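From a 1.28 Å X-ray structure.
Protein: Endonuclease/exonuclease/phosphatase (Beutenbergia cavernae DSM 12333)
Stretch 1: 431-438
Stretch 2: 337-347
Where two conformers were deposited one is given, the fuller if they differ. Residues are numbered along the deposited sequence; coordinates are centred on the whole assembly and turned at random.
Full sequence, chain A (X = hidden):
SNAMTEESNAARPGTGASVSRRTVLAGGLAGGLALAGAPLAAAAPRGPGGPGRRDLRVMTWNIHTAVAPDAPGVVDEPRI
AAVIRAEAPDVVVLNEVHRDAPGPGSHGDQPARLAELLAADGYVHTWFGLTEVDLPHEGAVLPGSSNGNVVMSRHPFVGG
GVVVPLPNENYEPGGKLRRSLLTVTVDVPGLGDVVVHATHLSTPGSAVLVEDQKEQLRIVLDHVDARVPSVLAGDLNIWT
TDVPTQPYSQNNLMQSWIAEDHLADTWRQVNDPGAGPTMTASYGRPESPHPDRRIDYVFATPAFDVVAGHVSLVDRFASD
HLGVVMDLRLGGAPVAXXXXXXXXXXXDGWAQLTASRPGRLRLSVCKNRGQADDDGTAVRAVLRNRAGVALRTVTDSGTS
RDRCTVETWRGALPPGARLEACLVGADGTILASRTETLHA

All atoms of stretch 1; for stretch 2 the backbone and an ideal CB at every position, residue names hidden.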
# COMPACT_ATOMS: atom_id res chain seq x y z
N LEU A 431 5.04 12.64 26.21
CA LEU A 431 6.00 13.40 25.42
C LEU A 431 5.29 14.35 24.46
O LEU A 431 5.80 15.43 24.16
CB LEU A 431 6.90 12.45 24.63
CG LEU A 431 7.77 11.52 25.48
CD1 LEU A 431 8.50 10.51 24.62
CD2 LEU A 431 8.76 12.33 26.32
N ALA A 432 4.11 13.95 24.00
CA ALA A 432 3.33 14.77 23.08
C ALA A 432 1.88 14.34 23.15
O ALA A 432 1.59 13.17 23.40
CB ALA A 432 3.85 14.61 21.66
N SER A 433 0.97 15.28 22.92
CA SER A 433 -0.45 15.00 22.90
C SER A 433 -1.13 15.88 21.86
O SER A 433 -0.80 17.05 21.70
CB SER A 433 -1.06 15.27 24.28
OG SER A 433 -2.47 15.13 24.25
N ARG A 434 -2.09 15.29 21.15
CA ARG A 434 -2.89 15.99 20.16
C ARG A 434 -4.33 15.53 20.32
O ARG A 434 -4.58 14.32 20.42
CB ARG A 434 -2.35 15.64 18.77
CG ARG A 434 -3.06 16.25 17.61
CD ARG A 434 -2.33 15.97 16.31
NE ARG A 434 -1.11 16.78 16.18
CZ ARG A 434 0.13 16.34 16.39
NH1 ARG A 434 0.36 15.08 16.75
NH2 ARG A 434 1.15 17.17 16.23
N THR A 435 -5.27 16.47 20.34
CA THR A 435 -6.67 16.14 20.52
C THR A 435 -7.52 16.86 19.48
O THR A 435 -7.26 18.03 19.15
CB THR A 435 -7.16 16.53 21.94
OG1 THR A 435 -6.29 15.96 22.92
CG2 THR A 435 -8.59 16.03 22.17
N GLU A 436 -8.53 16.17 18.95
CA GLU A 436 -9.45 16.75 17.99
C GLU A 436 -10.87 16.32 18.34
O GLU A 436 -11.13 15.14 18.58
CB GLU A 436 -9.11 16.29 16.57
CG GLU A 436 -7.72 16.70 16.09
CD GLU A 436 -7.33 16.10 14.75
OE1 GLU A 436 -8.24 15.79 13.95
OE2 GLU A 436 -6.11 15.93 14.51
N THR A 437 -11.80 17.28 18.39
CA THR A 437 -13.21 16.92 18.58
C THR A 437 -13.74 16.23 17.33
O THR A 437 -13.20 16.40 16.24
CB THR A 437 -14.08 18.15 18.88
OG1 THR A 437 -13.79 19.20 17.95
CG2 THR A 437 -13.83 18.64 20.30
N LEU A 438 -14.79 15.44 17.50
CA LEU A 438 -15.39 14.71 16.39
C LEU A 438 -16.65 15.40 15.90
O LEU A 438 -16.96 16.53 16.29
CB LEU A 438 -15.76 13.29 16.84
CG LEU A 438 -14.74 12.53 17.68
CD1 LEU A 438 -15.33 11.23 18.19
CD2 LEU A 438 -13.48 12.26 16.87
N UNK A 337 -14.87 9.05 10.12
CA UNK A 337 -13.52 8.53 10.00
C UNK A 337 -12.56 9.66 10.30
O UNK A 337 -12.60 10.70 9.63
CB UNK A 337 -13.26 7.94 8.61
N UNK A 338 -11.72 9.48 11.31
CA UNK A 338 -10.79 10.53 11.70
C UNK A 338 -9.43 9.96 12.05
O UNK A 338 -9.32 8.91 12.69
CB UNK A 338 -11.35 11.32 12.88
N UNK A 339 -8.39 10.66 11.63
CA UNK A 339 -7.02 10.35 11.99
C UNK A 339 -6.46 11.45 12.86
O UNK A 339 -6.63 12.64 12.56
CB UNK A 339 -6.16 10.16 10.74
N UNK A 340 -5.83 11.07 13.96
CA UNK A 340 -5.05 12.01 14.76
C UNK A 340 -3.62 11.49 14.79
O UNK A 340 -3.37 10.36 15.21
CB UNK A 340 -5.62 12.17 16.17
N UNK A 341 -2.69 12.29 14.29
CA UNK A 341 -1.28 11.90 14.26
C UNK A 341 -0.68 12.02 15.65
O UNK A 341 -1.14 12.81 16.47
CB UNK A 341 -0.50 12.76 13.27
N UNK A 342 0.37 11.23 15.89
CA UNK A 342 1.02 11.19 17.19
C UNK A 342 2.44 11.75 17.12
O UNK A 342 3.12 11.62 16.10
CB UNK A 342 1.04 9.76 17.72
N UNK A 343 2.88 12.35 18.22
CA UNK A 343 4.22 12.92 18.30
C UNK A 343 4.20 14.42 18.08
O UNK A 343 3.25 14.96 17.52
CB UNK A 343 5.14 12.26 17.28
N UNK A 344 5.25 15.09 18.51
CA UNK A 344 5.27 16.54 18.45
C UNK A 344 5.07 17.12 17.07
O UNK A 344 4.45 18.12 16.92
CB UNK A 344 6.60 17.05 19.01
N UNK A 345 5.59 16.43 16.07
CA UNK A 345 5.43 16.87 14.70
C UNK A 345 4.58 15.90 13.88
O UNK A 345 4.58 15.96 12.66
CB UNK A 345 6.80 17.04 14.05
N UNK A 346 3.86 15.02 14.57
CA UNK A 346 2.95 14.10 13.90
C UNK A 346 3.64 13.00 13.11
O UNK A 346 3.05 12.45 12.19
CB UNK A 346 2.03 14.89 12.96
N UNK A 347 4.88 12.68 13.49
CA UNK A 347 5.71 11.74 12.75
C UNK A 347 5.96 10.41 13.46
O UNK A 347 6.72 9.59 12.98
CB UNK A 347 7.06 12.40 12.44

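Strand 337-342 runs nearly antiparallel to strand 432-437, at 168°. The axes approach to 7.2 Å. The hydrogen bonds between the stretches all involve a side chain.

Position 337 has an ideal CB with nothing of stretch 1 within 5.5 Å. Stretch 1 sets no demand here, and many residues would suit. The deposited residue is Ala337.

At position 338 the CA-to-CB bond points toward stretch 1. The ideal CB lies 4.6 Å from Leu438 CD2, and the carboxylate of Glu436 is within reach of a long side chain. An aliphatic stem with a positive end, lysine or arginine, would suit both. The residue is Arg338. Its CD packs against Leu438 CD2 at 3.8 Å. Its NH2 donates to Glu436 OE1 at 3.1 Å, a hydrogen bond within a salt bridge, and the carboxylate oxygen sits at the edge of the guanidinium. Thr437 O lies over one face, 3.7 Å from Arg338 NE.

Position 339 points away, as expected between two positions that point toward stretch 1. Stretch 1 does not choose its side chain, and beta-branched residues would fit the extended backbone. It is Thr339, whose OG1 is hydrogen-bonded elsewhere in the structure. Its backbone does take part: a water donates to Thr339 O at 2.6 Å and to Glu436 OE1 at 2.7 Å.

Position 340 points toward stretch 1 again. The ideal CB is 4.1 Å from Glu436 OE2 and 4.9 Å from Arg434 O. The stem of Arg434 offers a nonpolar surface, with the carboxylate of Glu436 beside it, so valine, isoleucine or threonine could fit. It is Val340, with chi1 t. Val340 CG1 meets Arg434 CG at 3.6 Å, and Val340 CG2 meets the carboxylate carbon, Glu436 CD, at 3.7 Å.

Position 341 points sideways, its ideal CB 4.3 Å from Arg434 NH1. A further positive charge looks unhelpful, but several neutral residues would do. It is Leu341. The main contact is made by its backbone: Arg434 NH1 donates to Leu341 O at 2.7 Å. A second water accepts from Leu341 N at 2.9 Å and donates to Glu436 OE2 at 3.1 Å.

Position 342 points away and is little constrained by stretch 1. It is Ala342.

Position 343 has phi 99° and psi 161°. A CB would jam against the carbonyl O of the preceding residue, so glycine is called for. Gly343 O accepts from Arg434 NH1 at 3.0 Å and, weakly, from Arg434 NH2 at 3.3 Å. Ala432 CB lies 3.6 Å from Gly343 C.

Position 344 is the second residue of a type I turn that runs from 343 to 346. Its ideal CB, pointing sideways, is 4.5 Å from Ala432 CB. Small or polar residues would both suit. It is Glu344, whose N lies 3.5 Å from Ala432 CB.

Position 345 points away; turn-forming polar residues fit. It is Asp345.

Position 346 has phi 72°, which favours glycine. Gly346 N closes the turn on Gly343 O at 3.0 Å.

Position 347 points away, unconstrained by stretch 1. It is Leu347.

Stretch 2 337-347: ARTVLAGEDGL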
# COMPACT_ATOMS: atom_id res chain seq x y z
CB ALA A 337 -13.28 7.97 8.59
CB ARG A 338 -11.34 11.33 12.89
CG ARG A 338 -10.45 12.51 13.29
CD ARG A 338 -11.20 13.51 14.16
NE ARG A 338 -12.31 14.12 13.44
CZ ARG A 338 -12.21 15.25 12.75
NH1 ARG A 338 -13.27 15.73 12.12
NH2 ARG A 338 -11.06 15.90 12.69
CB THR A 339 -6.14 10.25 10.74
OG1 THR A 339 -6.61 9.19 9.92
CG2 THR A 339 -4.68 10.00 11.11
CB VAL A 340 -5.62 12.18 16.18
CG1 VAL A 340 -4.79 13.19 16.95
CG2 VAL A 340 -7.08 12.63 16.11
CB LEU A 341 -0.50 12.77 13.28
CG LEU A 341 -0.96 12.71 11.82
CD1 LEU A 341 -0.15 13.69 10.99
CD2 LEU A 341 -0.81 11.30 11.27
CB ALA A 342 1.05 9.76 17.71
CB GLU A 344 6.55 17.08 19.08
CG GLU A 344 7.85 16.55 18.53
CD GLU A 344 9.06 17.00 19.37
OE1 GLU A 344 8.90 17.85 20.23
OE2 GLU A 344 10.17 16.50 19.13
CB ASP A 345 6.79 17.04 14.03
CG ASP A 345 7.63 18.12 14.69
OD1 ASP A 345 7.07 19.18 15.04
OD2 ASP A 345 8.84 17.89 14.88
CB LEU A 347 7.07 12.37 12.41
CG LEU A 347 6.98 13.61 11.53
CD1 LEU A 347 8.36 14.21 11.33
CD2 LEU A 347 6.36 13.26 10.20
O HOH W 1 -7.43 14.93 11.55
O HOH W 2 -3.62 14.81 13.13
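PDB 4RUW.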